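Local coordinates for protein acetyltransferase (Bacillus cereus, PDB 1Y9W) that probably transfers an acyl group, most likely acetyl from acetyl-coenzyme A, as a member of the GNAT acetyltransferase family, at residues E38-V43 with E89-E94; Q83-I88 with E111-H116. One frame throughout, in Å; residues are numbered along the deposited sequence.

Contact 1 of 2, residues E38-V43 with E89-E94; sequences EEVSLV and EGIAKE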
loop_
_atom_site.group_PDB
_atom_site.type_symbol
_atom_site.label_atom_id
_atom_site.label_comp_id
_atom_site.label_asym_id
_atom_site.label_seq_id
_atom_site.Cartn_x
_atom_site.Cartn_y
_atom_site.Cartn_z
ATOM N N GLU A 38 -1.200 -14.470 -1.267
ATOM C CA GLU A 38 -0.583 -14.977 -2.473
ATOM C C GLU A 38 -0.303 -13.875 -3.486
ATOM O O GLU A 38 -1.137 -13.001 -3.724
ATOM C CB GLU A 38 -1.491 -16.033 -3.098
ATOM C CG GLU A 38 -0.975 -16.580 -4.406
ATOM C CD GLU A 38 -1.936 -17.549 -5.057
ATOM O OE1 GLU A 38 -1.661 -17.975 -6.196
ATOM O OE2 GLU A 38 -2.964 -17.886 -4.437
ATOM N N GLU A 39 0.891 -13.917 -4.065
ATOM C CA GLU A 39 1.291 -12.956 -5.084
ATOM C C GLU A 39 0.961 -13.576 -6.432
ATOM O O GLU A 39 1.055 -14.789 -6.607
ATOM C CB GLU A 39 2.792 -12.680 -5.013
ATOM C CG GLU A 39 3.224 -11.755 -3.886
ATOM C CD GLU A 39 4.739 -11.612 -3.812
ATOM O OE1 GLU A 39 5.424 -12.601 -3.456
ATOM O OE2 GLU A 39 5.247 -10.512 -4.121
ATOM N N VAL A 40 0.564 -12.744 -7.383
ATOM C CA VAL A 40 0.233 -13.226 -8.711
ATOM C C VAL A 40 0.783 -12.244 -9.731
ATOM O O VAL A 40 0.793 -11.035 -9.493
ATOM C CB VAL A 40 -1.288 -13.341 -8.892
ATOM C CG1 VAL A 40 -1.936 -12.010 -8.612
ATOM C CG2 VAL A 40 -1.611 -13.791 -10.313
ATOM N N SER A 41 1.261 -12.758 -10.858
ATOM C CA SER A 41 1.789 -11.892 -11.900
ATOM C C SER A 41 1.698 -12.563 -13.253
ATOM O O SER A 41 1.860 -13.778 -13.376
ATOM C CB SER A 41 3.245 -11.506 -11.619
ATOM O OG SER A 41 4.140 -12.537 -11.983
ATOM N N LEU A 42 1.423 -11.754 -14.265
ATOM C CA LEU A 42 1.313 -12.238 -15.628
ATOM C C LEU A 42 2.252 -11.425 -16.495
ATOM O O LEU A 42 2.431 -10.227 -16.274
ATOM C CB LEU A 42 -0.119 -12.070 -16.144
ATOM C CG LEU A 42 -1.197 -12.928 -15.481
ATOM C CD1 LEU A 42 -2.516 -12.708 -16.195
ATOM C CD2 LEU A 42 -0.808 -14.395 -15.551
ATOM N N VAL A 43 2.861 -12.077 -17.476
ATOM C CA VAL A 43 3.753 -11.378 -18.383
ATOM C C VAL A 43 3.471 -11.765 -19.821
ATOM O O VAL A 43 3.076 -12.895 -20.110
ATOM C CB VAL A 43 5.258 -11.677 -18.093
ATOM C CG1 VAL A 43 5.670 -11.045 -16.780
ATOM C CG2 VAL A 43 5.506 -13.179 -18.069
ATOM N N GLU A 89 -7.849 -10.245 -13.630
ATOM C CA GLU A 89 -9.116 -10.140 -12.896
ATOM C C GLU A 89 -9.750 -11.532 -12.861
ATOM O O GLU A 89 -10.268 -11.972 -11.831
ATOM C CB GLU A 89 -10.072 -9.163 -13.582
ATOM C CG GLU A 89 -9.453 -7.817 -13.883
ATOM C CD GLU A 89 -10.458 -6.793 -14.360
ATOM O OE1 GLU A 89 -11.350 -7.157 -15.157
ATOM O OE2 GLU A 89 -10.346 -5.617 -13.944
ATOM N N GLY A 90 -9.699 -12.218 -13.999
ATOM C CA GLY A 90 -10.254 -13.556 -14.084
ATOM C C GLY A 90 -9.612 -14.478 -13.063
ATOM O O GLY A 90 -10.293 -15.263 -12.403
ATOM N N ILE A 91 -8.295 -14.385 -12.925
ATOM C CA ILE A 91 -7.589 -15.221 -11.970
ATOM C C ILE A 91 -8.086 -14.901 -10.570
ATOM O O ILE A 91 -8.243 -15.794 -9.733
ATOM C CB ILE A 91 -6.065 -14.977 -12.019
ATOM C CG1 ILE A 91 -5.531 -15.245 -13.428
ATOM C CG2 ILE A 91 -5.370 -15.871 -11.013
ATOM C CD1 ILE A 91 -4.051 -14.963 -13.586
ATOM N N ALA A 92 -8.332 -13.618 -10.320
ATOM C CA ALA A 92 -8.805 -13.175 -9.016
ATOM C C ALA A 92 -10.204 -13.713 -8.767
ATOM O O ALA A 92 -10.500 -14.221 -7.688
ATOM C CB ALA A 92 -8.817 -11.651 -8.953
ATOM N N LYS A 93 -11.058 -13.588 -9.778
ATOM C CA LYS A 93 -12.435 -14.054 -9.701
ATOM C C LYS A 93 -12.462 -15.558 -9.429
ATOM O O LYS A 93 -13.278 -16.046 -8.648
ATOM C CB LYS A 93 -13.150 -13.744 -11.015
ATOM C CG LYS A 93 -14.660 -13.886 -10.962
ATOM C CD LYS A 93 -15.302 -13.623 -12.325
ATOM C CE LYS A 93 -14.934 -12.245 -12.896
ATOM N NZ LYS A 93 -13.541 -12.170 -13.442
ATOM N N GLU A 94 -11.552 -16.281 -10.069
ATOM C CA GLU A 94 -11.437 -17.729 -9.922
ATOM C C GLU A 94 -10.979 -18.179 -8.530
ATOM O O GLU A 94 -11.353 -19.260 -8.064
ATOM C CB GLU A 94 -10.471 -18.269 -10.984
ATOM C CG GLU A 94 -10.108 -19.746 -10.855
ATOM C CD GLU A 94 -11.301 -20.678 -11.039
ATOM O OE1 GLU A 94 -12.057 -20.497 -12.024
ATOM O OE2 GLU A 94 -11.475 -21.598 -10.203
#
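I91 puts the end of its longer branch against the side chain of L42, and this one methyl carries the contact. CD1 of I91 lies 3.8 Å from CD1 of L42 and equally far from its CD2, so it sits against the fork of the leucine, and the two residues meet tip to tip. V40, two residues back on the same strand face, adds a longer contact from its CG2, 4.2 Å from I91 CD1, and buries about as much of its surface there as L42. No hydrogen bond crosses; the join is wholly apolar. The isoleucine reaches the strand because its chain is extended at chi2 (177°), which carries CD1 well beyond the helix backbone. On the strand, alternation turns V40 and L42 to the helix and S41 to the other side. Backbone hydrogen bonds of V40 with G57 and of L42 with V55 fix this strand in the sheet, and a salt bridge from E38 to K95 ties its start to the residue after the helix. Helix 80-94 lies on strand 38-45, outermost within this chain, and through A92 on L64 of strand 63-71; L42 and V43 continue the GNAT sheet by pairing antiparallel with a strand of the second subunit.

Contact 2 of 2, residues Q83-I88 with E111-H116; sequences QLLHEI and EFYKKH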
loop_
_atom_site.group_PDB
_atom_site.type_symbol
_atom_site.label_atom_id
_atom_site.label_comp_id
_atom_site.label_asym_id
_atom_site.label_seq_id
_atom_site.Cartn_x
_atom_site.Cartn_y
_atom_site.Cartn_z
ATOM N N GLN A 83 -5.486 -6.459 -21.966
ATOM C CA GLN A 83 -5.422 -7.914 -21.981
ATOM C C GLN A 83 -4.946 -8.468 -20.629
ATOM O O GLN A 83 -5.504 -9.439 -20.096
ATOM C CB GLN A 83 -4.449 -8.332 -23.079
ATOM C CG GLN A 83 -4.812 -9.574 -23.854
ATOM C CD GLN A 83 -3.748 -9.917 -24.891
ATOM O OE1 GLN A 83 -3.357 -9.073 -25.705
ATOM N NE2 GLN A 83 -3.274 -11.158 -24.862
ATOM N N LEU A 84 -3.897 -7.855 -20.089
ATOM C CA LEU A 84 -3.330 -8.271 -18.813
ATOM C C LEU A 84 -4.287 -8.006 -17.659
ATOM O O LEU A 84 -4.422 -8.819 -16.740
ATOM C CB LEU A 84 -2.011 -7.533 -18.573
ATOM C CG LEU A 84 -0.878 -8.007 -19.477
ATOM C CD1 LEU A 84 0.228 -6.955 -19.559
ATOM C CD2 LEU A 84 -0.364 -9.322 -18.939
ATOM N N LEU A 85 -4.947 -6.859 -17.706
ATOM C CA LEU A 85 -5.881 -6.492 -16.656
ATOM C C LEU A 85 -7.042 -7.474 -16.658
ATOM O O LEU A 85 -7.390 -8.033 -15.626
ATOM C CB LEU A 85 -6.396 -5.074 -16.892
ATOM C CG LEU A 85 -7.270 -4.467 -15.801
ATOM C CD1 LEU A 85 -6.496 -4.424 -14.494
ATOM C CD2 LEU A 85 -7.689 -3.070 -16.219
ATOM N N HIS A 86 -7.636 -7.683 -17.824
ATOM C CA HIS A 86 -8.754 -8.606 -17.934
ATOM C C HIS A 86 -8.349 -9.993 -17.445
ATOM O O HIS A 86 -9.084 -10.656 -16.708
ATOM C CB HIS A 86 -9.222 -8.696 -19.384
ATOM C CG HIS A 86 -10.262 -9.750 -19.613
ATOM N ND1 HIS A 86 -11.549 -9.647 -19.124
ATOM C CD2 HIS A 86 -10.190 -10.953 -20.232
ATOM C CE1 HIS A 86 -12.222 -10.743 -19.431
ATOM N NE2 HIS A 86 -11.420 -11.552 -20.102
ATOM N N GLU A 87 -7.161 -10.418 -17.850
ATOM C CA GLU A 87 -6.645 -11.723 -17.484
ATOM C C GLU A 87 -6.386 -11.895 -15.995
ATOM O O GLU A 87 -6.676 -12.949 -15.424
ATOM C CB GLU A 87 -5.349 -12.001 -18.237
ATOM C CG GLU A 87 -4.974 -13.466 -18.241
ATOM C CD GLU A 87 -5.245 -14.126 -19.585
ATOM O OE1 GLU A 87 -6.335 -13.892 -20.162
ATOM O OE2 GLU A 87 -4.364 -14.884 -20.061
ATOM N N ILE A 88 -5.831 -10.879 -15.348
ATOM C CA ILE A 88 -5.563 -11.060 -13.939
ATOM C C ILE A 88 -6.841 -10.946 -13.116
ATOM O O ILE A 88 -6.923 -11.511 -12.029
ATOM C CB ILE A 88 -4.477 -10.091 -13.427
ATOM C CG1 ILE A 88 -3.849 -10.677 -12.151
ATOM C CG2 ILE A 88 -5.070 -8.711 -13.204
ATOM C CD1 ILE A 88 -2.644 -9.920 -11.612
ATOM N N GLU A 111 -7.200 7.188 -16.288
ATOM C CA GLU A 111 -8.378 7.045 -17.137
ATOM C C GLU A 111 -8.374 5.659 -17.783
ATOM O O GLU A 111 -9.390 5.196 -18.284
ATOM C CB GLU A 111 -8.430 8.149 -18.210
ATOM C CG GLU A 111 -7.289 8.174 -19.221
ATOM C CD GLU A 111 -5.931 8.455 -18.593
ATOM O OE1 GLU A 111 -5.830 9.363 -17.741
ATOM O OE2 GLU A 111 -4.956 7.770 -18.966
ATOM N N PHE A 112 -7.227 4.993 -17.763
ATOM C CA PHE A 112 -7.142 3.653 -18.316
ATOM C C PHE A 112 -8.045 2.760 -17.475
ATOM O O PHE A 112 -8.865 2.011 -17.999
ATOM C CB PHE A 112 -5.706 3.132 -18.238
ATOM C CG PHE A 112 -5.572 1.673 -18.569
ATOM C CD1 PHE A 112 -5.566 1.239 -19.892
ATOM C CD2 PHE A 112 -5.459 0.723 -17.550
ATOM C CE1 PHE A 112 -5.446 -0.121 -20.195
ATOM C CE2 PHE A 112 -5.338 -0.635 -17.841
ATOM C CZ PHE A 112 -5.332 -1.057 -19.166
ATOM N N TYR A 113 -7.882 2.851 -16.160
ATOM C CA TYR A 113 -8.662 2.054 -15.219
ATOM C C TYR A 113 -10.121 2.489 -15.161
ATOM O O TYR A 113 -11.016 1.664 -14.980
ATOM C CB TYR A 113 -8.030 2.154 -13.835
ATOM C CG TYR A 113 -6.595 1.696 -13.835
ATOM C CD1 TYR A 113 -6.276 0.347 -13.947
ATOM C CD2 TYR A 113 -5.555 2.613 -13.758
ATOM C CE1 TYR A 113 -4.954 -0.075 -13.980
ATOM C CE2 TYR A 113 -4.232 2.204 -13.789
ATOM C CZ TYR A 113 -3.935 0.858 -13.897
ATOM O OH TYR A 113 -2.615 0.445 -13.893
ATOM N N LYS A 114 -10.341 3.790 -15.312
ATOM C CA LYS A 114 -11.675 4.368 -15.297
ATOM C C LYS A 114 -12.432 3.769 -16.482
ATOM O O LYS A 114 -13.598 3.398 -16.378
ATOM C CB LYS A 114 -11.553 5.893 -15.441
ATOM C CG LYS A 114 -12.783 6.705 -15.057
ATOM C CD LYS A 114 -13.853 6.625 -16.116
ATOM C CE LYS A 114 -15.034 7.524 -15.784
ATOM N NZ LYS A 114 -16.076 7.457 -16.863
ATOM N N LYS A 115 -11.731 3.663 -17.601
ATOM C CA LYS A 115 -12.278 3.122 -18.839
ATOM C C LYS A 115 -12.529 1.619 -18.714
ATOM O O LYS A 115 -13.286 1.039 -19.487
ATOM C CB LYS A 115 -11.294 3.408 -19.980
ATOM C CG LYS A 115 -11.665 2.817 -21.310
ATOM C CD LYS A 115 -10.509 2.939 -22.292
ATOM C CE LYS A 115 -10.858 2.316 -23.654
ATOM N NZ LYS A 115 -11.070 0.829 -23.609
ATOM N N HIS A 116 -11.903 0.985 -17.728
ATOM C CA HIS A 116 -12.077 -0.443 -17.537
ATOM C C HIS A 116 -12.981 -0.842 -16.392
ATOM O O HIS A 116 -12.793 -1.899 -15.798
ATOM C CB HIS A 116 -10.721 -1.126 -17.381
ATOM C CG HIS A 116 -10.000 -1.320 -18.678
ATOM N ND1 HIS A 116 -9.414 -0.279 -19.367
ATOM C CD2 HIS A 116 -9.833 -2.422 -19.448
ATOM C CE1 HIS A 116 -8.921 -0.731 -20.507
ATOM N NE2 HIS A 116 -9.164 -2.028 -20.581
#
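L85 of helix 80-94 reaches across to the short helix 110-115 and its C-terminal end, joining two helices of the GNAT acetyltransferase fold. The apolar part of the contact rests on one methyl group. CD2 of L85 is 3.8 Å from CE2 of F112 and 3.8 Å from both CB and CG of H116, and it approaches the two rings obliquely. Y113 is a more distant third partner, with its CD1 4.3 Å from the same L85 CD2. The leucine has CG anti to its backbone N (chi1 -173°), a setting that directs the branched end to the other helix. L85 and F112 extend toward each other from the two helices. No hydrogen bond links the segments.

Aromatic contacts within 111-116 shape the surface that the leucine meets. H116 lays ND1 over the centre of the F112 ring, 4.0 Å above its plane, while CD2 of F112 lies 3.6 Å above the plane of the Y113 ring, over its centre. F112 thus lies between the other two, with H116 over one of its faces and its CD2 side turned onto the face of Y113, whose own ring is buried against L69, L102 and S104 of the sheet.

Polar bonds hold the imidazole at both nitrogens. NE2 is hydrogen-bonded to OG of S82, on the same helix as L85, and so gives the two helices a polar tie beside the apolar one. On the other side of the ring, ND1 donates to the carbonyl O of F112 at 2.7 Å, with an N-H...O angle of 156° and the oxygen close to the imidazole plane.

In the fold
Helix 80-94 is common to both contacts: its 89-94 end meets strand 38-45 in contact 1, and its 83-88 turns meet helix 110-115 in contact 2. The centres lie about 13 Å apart, yet the two touch, since CG1 of V40 is 3.7 Å from CD1 of I88 and CB of L42 is 3.9 Å from CD2 of L84. L42 and V40 thus line the helix over successive turns. Along the chain the segments of the two contacts alternate. K138 joins them, with a salt bridge to E89 and a hydrogen bond to the backbone O of H116. Both belong to the helix-and-sheet framework of the GNAT fold and border the second subunit.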